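Local atomic coordinates of transcriptional regulator (PDB entry 3BHQ), a protein that probably binds regulatory DNA and controls transcription as a TetR-family regulator. Residues 88-100 and 191-203. Residues are numbered along the deposited sequence; the frame is centred on the assembly and turned at random.
Sequences MEGGLQQLARRLI and LERHADASVEAFL
R97 meets D196 side-on, a worked example of how one arginine can join two helices through both its edge and its face. At the edge, R97 NE gives a hydrogen bond to D196 OD1 (3.2 Å) and R97 NH2 one to D196 OD2 (3.1 Å), both on syn lone pairs and close to the guanidinium plane, the two flat groups nearly coplanar. The chain, extended from CG to NE, carries the guanidinium to the flank of helix 191-203, where E192 CG lies 3.7 Å from R97 NE, over one face of the guanidinium. The E192 carboxylate stacks almost parallel on that face, so its long salt bridge to NH1 is a matter of charge alone. The R97 side chain sits as a knob among L191, E192, A195 and D196; an alanine here would probably leave both carboxylates without their shared cation and open a gap over E192 and A195. Q93 lays its amide against the D196 carboxylate, planes 18° apart, while one water joins Q93 NE2 to D196 O.

Both helices belong to the all-helical C-terminal domain of this TetR-family protein, crossing at 129° with their axes 8.6 Å apart. A96 and A195 meet CB to CB at 3.7 Å. V199 is the reciprocal knob, set among E89, L92, Q93 and A96. With V199 CG1 anti to the backbone N (chi1 168°), that methyl reaches L92 CB at 3.6 Å. Farther along, L92 CD1 and L203 CD2 meet tip to tip. At the other end, I100 sets CG2 against L191 and brings CD1 to the edge of the H194 ring, whose NE2 is hydrogen-bonded to L170 O.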
HETATM    1  N   MSE A  88       5.014 -12.929  25.362  1.00 17.92           N
HETATM    2  CA  MSE A  88       4.697 -12.669  23.973  1.00 18.43           C
HETATM    3  C   MSE A  88       3.853 -11.455  23.728  1.00 17.77           C
HETATM    4  O   MSE A  88       4.097 -10.817  22.689  1.00 19.33           O
HETATM    5  CB  MSE A  88       4.040 -13.883  23.291  1.00 18.89           C
HETATM    6  CG  MSE A  88       4.984 -15.065  23.117  1.00 22.66           C
HETATM    7 SE   MSE A  88       6.493 -14.744  21.997  0.75 21.30          SE
HETATM    8  CE  MSE A  88       7.800 -14.256  23.390  1.00 28.72           C
ATOM      9  N   GLU A  89       2.852 -11.141  24.565  1.00 18.57           N
ATOM     10  CA  GLU A  89       2.041  -9.955  24.289  0.50 18.95           C
ATOM     11  C   GLU A  89       2.908  -8.696  24.413  1.00 17.93           C
ATOM     12  O   GLU A  89       2.939  -7.902  23.494  1.00 18.62           O
ATOM     13  CB  GLU A  89       0.727  -9.845  25.083  0.50 19.91           C
ATOM     14  CG  GLU A  89      -0.218  -8.767  24.467  0.50 22.41           C
ATOM     15  CD  GLU A  89      -1.684  -8.843  24.925  0.50 23.49           C
ATOM     16  OE1 GLU A  89      -1.945  -9.274  26.068  0.50 37.39           O
ATOM     17  OE2 GLU A  89      -2.574  -8.439  24.137  0.50 24.17           O
ATOM     18  N   GLY A  90       3.615  -8.545  25.508  1.00 16.32           N
ATOM     19  CA  GLY A  90       4.517  -7.388  25.644  1.00 16.04           C
ATOM     20  C   GLY A  90       5.618  -7.367  24.593  1.00 17.01           C
ATOM     21  O   GLY A  90       5.945  -6.327  24.051  1.00 16.81           O
ATOM     22  N   GLY A  91       6.213  -8.531  24.316  1.00 15.55           N
ATOM     23  CA  GLY A  91       7.270  -8.641  23.333  1.00 15.22           C
ATOM     24  C   GLY A  91       6.790  -8.227  21.952  1.00 15.78           C
ATOM     25  O   GLY A  91       7.455  -7.447  21.279  1.00 17.15           O
ATOM     26  N   LEU A  92       5.621  -8.723  21.568  1.00 15.56           N
ATOM     27  CA  LEU A  92       5.018  -8.347  20.271  1.00 18.24           C
ATOM     28  C   LEU A  92       4.623  -6.879  20.218  1.00 18.99           C
ATOM     29  O   LEU A  92       4.731  -6.263  19.150  1.00 20.16           O
ATOM     30  CB  LEU A  92       3.834  -9.249  19.911  1.00 17.74           C
ATOM     31  CG  LEU A  92       4.226 -10.634  19.390  1.00 21.97           C
ATOM     32  CD1 LEU A  92       3.083 -11.646  19.517  1.00 21.84           C
ATOM     33  CD2 LEU A  92       4.775 -10.533  17.968  1.00 24.05           C
ATOM     34  N   GLN A  93       4.120  -6.340  21.328  1.00 17.99           N
ATOM     35  CA  GLN A  93       3.808  -4.913  21.430  1.00 19.00           C
ATOM     36  C   GLN A  93       5.062  -4.083  21.173  1.00 19.26           C
ATOM     37  O   GLN A  93       5.030  -3.124  20.399  1.00 20.74           O
ATOM     38  CB  GLN A  93       3.241  -4.523  22.775  1.00 18.14           C
ATOM     39  CG  GLN A  93       1.821  -4.944  23.030  1.00 19.64           C
ATOM     40  CD  GLN A  93       1.362  -4.690  24.454  1.00 20.57           C
ATOM     41  OE1 GLN A  93       2.147  -4.263  25.312  1.00 21.82           O
ATOM     42  NE2 GLN A  93       0.104  -4.987  24.732  1.00 22.36           N
ATOM     43  N   GLN A  94       6.186  -4.461  21.809  1.00 17.76           N
ATOM     44  CA  GLN A  94       7.435  -3.720  21.584  1.00 16.94           C
ATOM     45  C   GLN A  94       7.883  -3.799  20.141  1.00 18.07           C
ATOM     46  O   GLN A  94       8.295  -2.788  19.572  1.00 19.95           O
ATOM     47  CB  GLN A  94       8.542  -4.141  22.592  1.00 18.35           C
ATOM     48  CG  GLN A  94       8.208  -3.777  24.027  1.00 19.33           C
ATOM     49  CD  GLN A  94       7.979  -2.274  24.199  1.00 21.92           C
ATOM     50  OE1 GLN A  94       8.834  -1.473  23.835  1.00 23.54           O
ATOM     51  NE2 GLN A  94       6.823  -1.908  24.711  1.00 21.95           N
ATOM     52  N   LEU A  95       7.774  -4.970  19.522  1.00 18.24           N
ATOM     53  CA  LEU A  95       8.119  -5.116  18.095  1.00 18.83           C
ATOM     54  C   LEU A  95       7.202  -4.258  17.221  1.00 18.28           C
ATOM     55  O   LEU A  95       7.694  -3.517  16.353  1.00 20.24           O
ATOM     56  CB  LEU A  95       8.017  -6.585  17.637  1.00 19.56           C
ATOM     57  CG  LEU A  95       8.217  -6.913  16.155  1.00 21.67           C
ATOM     58  CD1 LEU A  95       9.608  -6.411  15.741  1.00 26.45           C
ATOM     59  CD2 LEU A  95       8.062  -8.386  15.861  1.00 27.84           C
ATOM     60  N   ALA A  96       5.899  -4.374  17.456  1.00 18.45           N
ATOM     61  CA  ALA A  96       4.891  -3.620  16.657  1.00 19.43           C
ATOM     62  C   ALA A  96       5.100  -2.123  16.734  1.00 19.68           C
ATOM     63  O   ALA A  96       5.032  -1.417  15.718  1.00 19.91           O
ATOM     64  CB  ALA A  96       3.491  -3.952  17.093  1.00 18.59           C
ATOM     65  N   ARG A  97       5.357  -1.617  17.935  1.00 18.29           N
ATOM     66  CA  ARG A  97       5.622  -0.188  18.125  1.00 20.68           C
ATOM     67  C   ARG A  97       6.865   0.268  17.346  1.00 22.82           C
ATOM     68  O   ARG A  97       6.844   1.336  16.707  1.00 22.59           O
ATOM     69  CB  ARG A  97       5.748   0.150  19.613  1.00 21.29           C
ATOM     70  CG  ARG A  97       4.452  -0.010  20.386  1.00 25.27           C
ATOM     71  CD  ARG A  97       4.729   0.027  21.874  1.00 26.95           C
ATOM     72  NE  ARG A  97       3.551  -0.269  22.702  1.00 28.72           N
ATOM     73  CZ  ARG A  97       3.524  -0.114  24.033  1.00 34.66           C
ATOM     74  NH1 ARG A  97       4.573   0.366  24.707  1.00 34.59           N
ATOM     75  NH2 ARG A  97       2.426  -0.413  24.719  1.00 33.03           N
ATOM     76  N   ARG A  98       7.936  -0.541  17.356  1.00 22.36           N
ATOM     77  CA  ARG A  98       9.159  -0.216  16.604  0.50 21.61           C
ATOM     78  C   ARG A  98       8.925  -0.292  15.093  1.00 21.59           C
ATOM     79  O   ARG A  98       9.420   0.558  14.349  1.00 24.20           O
ATOM     80  CB  ARG A  98      10.337  -1.125  16.985  0.50 22.16           C
ATOM     81  CG  ARG A  98      10.832  -0.964  18.408  0.50 28.78           C
ATOM     82  CD  ARG A  98      11.613   0.348  18.649  0.50 33.52           C
ATOM     83  NE  ARG A  98      12.890   0.391  17.919  0.50 37.29           N
ATOM     84  CZ  ARG A  98      13.171   1.070  16.799  0.50 32.88           C
ATOM     85  NH1 ARG A  98      14.398   0.969  16.288  0.50 34.33           N
ATOM     86  NH2 ARG A  98      12.280   1.855  16.187  0.50 35.33           N
ATOM     87  N   LEU A  99       8.176  -1.309  14.637  1.00 19.07           N
ATOM     88  CA  LEU A  99       7.860  -1.473  13.192  1.00 21.76           C
ATOM     89  C   LEU A  99       7.111  -0.268  12.667  1.00 21.16           C
ATOM     90  O   LEU A  99       7.427   0.226  11.573  1.00 20.61           O
ATOM     91  CB  LEU A  99       7.027  -2.733  12.912  1.00 23.38           C
ATOM     92  CG  LEU A  99       7.650  -4.108  13.127  1.00 24.83           C
ATOM     93  CD1 LEU A  99       6.574  -5.183  12.891  1.00 25.20           C
ATOM     94  CD2 LEU A  99       8.878  -4.323  12.221  1.00 26.05           C
ATOM     95  N   ILE A 100       6.105   0.185  13.407  1.00 20.99           N
ATOM     96  CA  ILE A 100       5.344   1.393  13.027  0.50 22.44           C
ATOM     97  C   ILE A 100       6.259   2.583  12.909  1.00 23.83           C
ATOM     98  O   ILE A 100       6.243   3.288  11.925  1.00 22.69           O
ATOM     99  CB  ILE A 100       4.241   1.776  14.055  0.50 22.73           C
ATOM    100  CG1 ILE A 100       3.096   0.782  13.949  0.50 18.11           C
ATOM    101  CG2 ILE A 100       3.714   3.221  13.819  0.50 21.28           C
ATOM    102  CD1 ILE A 100       2.007   1.001  14.975  0.50 25.31           C
ATOM    103  N   LEU A 191      -0.062   5.861  18.483  1.00 37.67           N
ATOM    104  CA  LEU A 191       0.858   4.841  17.920  1.00 39.38           C
ATOM    105  C   LEU A 191       0.791   3.534  18.738  1.00 39.75           C
ATOM    106  O   LEU A 191       0.565   2.452  18.175  1.00 41.77           O
ATOM    107  CB  LEU A 191       2.303   5.380  17.879  1.00 39.84           C
ATOM    108  CG  LEU A 191       3.420   4.502  17.270  1.00 41.18           C
ATOM    109  CD1 LEU A 191       4.589   5.347  16.724  1.00 40.59           C
ATOM    110  CD2 LEU A 191       3.970   3.405  18.226  1.00 42.50           C
ATOM    111  N   GLU A 192       0.944   3.668  20.061  1.00 39.30           N
ATOM    112  CA  GLU A 192       0.894   2.528  20.980  1.00 38.91           C
ATOM    113  C   GLU A 192      -0.479   1.842  20.995  1.00 39.34           C
ATOM    114  O   GLU A 192      -0.547   0.608  20.921  1.00 37.34           O
ATOM    115  CB  GLU A 192       1.329   2.940  22.399  1.00 39.96           C
ATOM    116  CG  GLU A 192       2.822   3.361  22.460  1.00 40.46           C
ATOM    117  CD  GLU A 192       3.282   3.840  23.841  1.00 42.43           C
ATOM    118  OE1 GLU A 192       2.474   3.863  24.800  1.00 44.12           O
ATOM    119  OE2 GLU A 192       4.475   4.194  23.958  1.00 55.49           O
ATOM    120  N   ARG A 193      -1.571   2.614  21.067  1.00 36.23           N
ATOM    121  CA  ARG A 193      -2.910   2.002  21.055  1.00 36.77           C
ATOM    122  C   ARG A 193      -3.136   1.155  19.806  1.00 33.89           C
ATOM    123  O   ARG A 193      -3.755   0.080  19.863  1.00 29.49           O
ATOM    124  CB  ARG A 193      -4.039   3.035  21.151  1.00 37.89           C
ATOM    125  CG  ARG A 193      -4.283   3.617  22.540  1.00 41.62           C
ATOM    126  CD  ARG A 193      -5.712   4.163  22.638  1.00 44.73           C
ATOM    127  NE  ARG A 193      -5.980   5.163  21.602  1.00 52.11           N
ATOM    128  CZ  ARG A 193      -5.605   6.451  21.642  1.00 51.88           C
ATOM    129  NH1 ARG A 193      -4.937   6.967  22.690  1.00 53.85           N
ATOM    130  NH2 ARG A 193      -5.916   7.243  20.612  1.00 48.58           N
ATOM    131  N   HIS A 194      -2.633   1.666  18.681  1.00 31.60           N
ATOM    132  CA  HIS A 194      -2.763   0.991  17.392  1.00 30.40           C
ATOM    133  C   HIS A 194      -1.959  -0.314  17.328  1.00 26.02           C
ATOM    134  O   HIS A 194      -2.483  -1.347  16.956  1.00 26.38           O
ATOM    135  CB  HIS A 194      -2.321   1.905  16.248  1.00 30.86           C
ATOM    136  CG  HIS A 194      -2.594   1.322  14.902  1.00 30.50           C
ATOM    137  ND1 HIS A 194      -3.864   1.294  14.371  1.00 32.14           N
ATOM    138  CD2 HIS A 194      -1.793   0.703  14.003  1.00 29.84           C
ATOM    139  CE1 HIS A 194      -3.828   0.703  13.190  1.00 39.70           C
ATOM    140  NE2 HIS A 194      -2.593   0.306  12.961  1.00 29.96           N
ATOM    141  N   ALA A 195      -0.685  -0.223  17.683  1.00 28.78           N
ATOM    142  CA  ALA A 195       0.178  -1.393  17.713  1.00 26.81           C
ATOM    143  C   ALA A 195      -0.406  -2.467  18.657  1.00 25.95           C
ATOM    144  O   ALA A 195      -0.507  -3.634  18.287  1.00 24.64           O
ATOM    145  CB  ALA A 195       1.599  -0.990  18.156  1.00 27.08           C
ATOM    146  N   ASP A 196      -0.860  -2.054  19.840  1.00 25.38           N
ATOM    147  CA  ASP A 196      -1.378  -2.999  20.832  1.00 26.55           C
ATOM    148  C   ASP A 196      -2.655  -3.697  20.415  1.00 26.00           C
ATOM    149  O   ASP A 196      -2.818  -4.890  20.656  1.00 25.06           O
ATOM    150  CB  ASP A 196      -1.572  -2.337  22.193  1.00 26.78           C
ATOM    151  CG  ASP A 196      -0.284  -1.810  22.784  1.00 27.82           C
ATOM    152  OD1 ASP A 196       0.831  -1.971  22.213  1.00 25.24           O
ATOM    153  OD2 ASP A 196      -0.415  -1.166  23.837  1.00 32.95           O
ATOM    154  N   ALA A 197      -3.569  -2.949  19.785  1.00 25.25           N
ATOM    155  CA  ALA A 197      -4.784  -3.532  19.250  1.00 24.18           C
ATOM    156  C   ALA A 197      -4.474  -4.565  18.132  1.00 22.38           C
ATOM    157  O   ALA A 197      -5.095  -5.619  18.079  1.00 24.54           O
ATOM    158  CB  ALA A 197      -5.709  -2.411  18.716  1.00 24.61           C
ATOM    159  N   SER A 198      -3.483  -4.270  17.285  1.00 23.76           N
ATOM    160  CA  SER A 198      -3.054  -5.187  16.215  1.00 22.39           C
ATOM    161  C   SER A 198      -2.476  -6.494  16.820  1.00 21.21           C
ATOM    162  O   SER A 198      -2.735  -7.593  16.353  1.00 22.00           O
ATOM    163  CB  SER A 198      -2.015  -4.551  15.291  1.00 28.43           C
ATOM    164  OG  SER A 198      -2.457  -3.293  14.791  1.00 28.87           O
ATOM    165  N   VAL A 199      -1.646  -6.338  17.853  1.00 20.00           N
ATOM    166  CA  VAL A 199      -1.054  -7.481  18.567  1.00 21.41           C
ATOM    167  C   VAL A 199      -2.109  -8.324  19.275  1.00 19.95           C
ATOM    168  O   VAL A 199      -2.041  -9.553  19.251  1.00 19.26           O
ATOM    169  CB  VAL A 199       0.050  -7.010  19.528  1.00 19.88           C
ATOM    170  CG1 VAL A 199       0.497  -8.141  20.511  1.00 19.07           C
ATOM    171  CG2 VAL A 199       1.203  -6.472  18.742  1.00 20.89           C
ATOM    172  N   GLU A 200      -3.102  -7.692  19.897  1.00 20.93           N
ATOM    173  CA  GLU A 200      -4.202  -8.437  20.517  1.00 22.83           C
ATOM    174  C   GLU A 200      -4.921  -9.316  19.513  1.00 22.75           C
ATOM    175  O   GLU A 200      -5.190 -10.480  19.782  1.00 21.80           O
ATOM    176  CB  GLU A 200      -5.191  -7.495  21.192  1.00 26.44           C
ATOM    177  CG  GLU A 200      -6.330  -8.179  21.925  1.00 30.46           C
ATOM    178  CD  GLU A 200      -7.224  -7.173  22.624  1.00 35.14           C
ATOM    179  OE1 GLU A 200      -6.783  -6.612  23.648  1.00 52.84           O
ATOM    180  OE2 GLU A 200      -8.366  -6.955  22.153  1.00 55.93           O
ATOM    181  N   ALA A 201      -5.223  -8.755  18.340  1.00 21.23           N
ATOM    182  CA  ALA A 201      -5.882  -9.528  17.300  1.00 19.58           C
ATOM    183  C   ALA A 201      -4.980 -10.655  16.792  1.00 18.10           C
ATOM    184  O   ALA A 201      -5.402 -11.786  16.581  1.00 20.46           O
ATOM    185  CB  ALA A 201      -6.294  -8.603  16.148  1.00 19.72           C
ATOM    186  N   PHE A 202      -3.705 -10.334  16.569  1.00 19.76           N
ATOM    187  CA  PHE A 202      -2.710 -11.319  16.149  1.00 19.96           C
ATOM    188  C   PHE A 202      -2.633 -12.510  17.108  1.00 20.22           C
ATOM    189  O   PHE A 202      -2.630 -13.657  16.652  1.00 20.62           O
ATOM    190  CB  PHE A 202      -1.329 -10.672  16.002  1.00 21.72           C
ATOM    191  CG  PHE A 202      -0.248 -11.640  15.591  1.00 20.62           C
ATOM    192  CD1 PHE A 202       0.019 -11.868  14.251  1.00 24.24           C
ATOM    193  CD2 PHE A 202       0.510 -12.310  16.555  1.00 23.83           C
ATOM    194  CE1 PHE A 202       1.031 -12.738  13.894  1.00 22.11           C
ATOM    195  CE2 PHE A 202       1.507 -13.206  16.191  1.00 24.38           C
ATOM    196  CZ  PHE A 202       1.754 -13.414  14.860  1.00 19.28           C
ATOM    197  N   LEU A 203      -2.565 -12.251  18.417  1.00 20.53           N
ATOM    198  CA  LEU A 203      -2.500 -13.339  19.402  1.00 21.50           C
ATOM    199  C   LEU A 203      -3.802 -14.141  19.507  1.00 21.62           C
ATOM    200  O   LEU A 203      -3.754 -15.325  19.869  1.00 20.46           O
ATOM    201  CB  LEU A 203      -2.047 -12.829  20.784  1.00 23.48           C
ATOM    202  CG  LEU A 203      -0.559 -12.465  20.818  1.00 24.46           C
ATOM    203  CD1 LEU A 203      -0.193 -11.758  22.113  1.00 21.32           C
ATOM    204  CD2 LEU A 203       0.334 -13.662  20.603  1.00 21.22           C
TER
HETATM  205  O   HOH W   1      -1.741  -6.084  22.832  1.00 24.17           O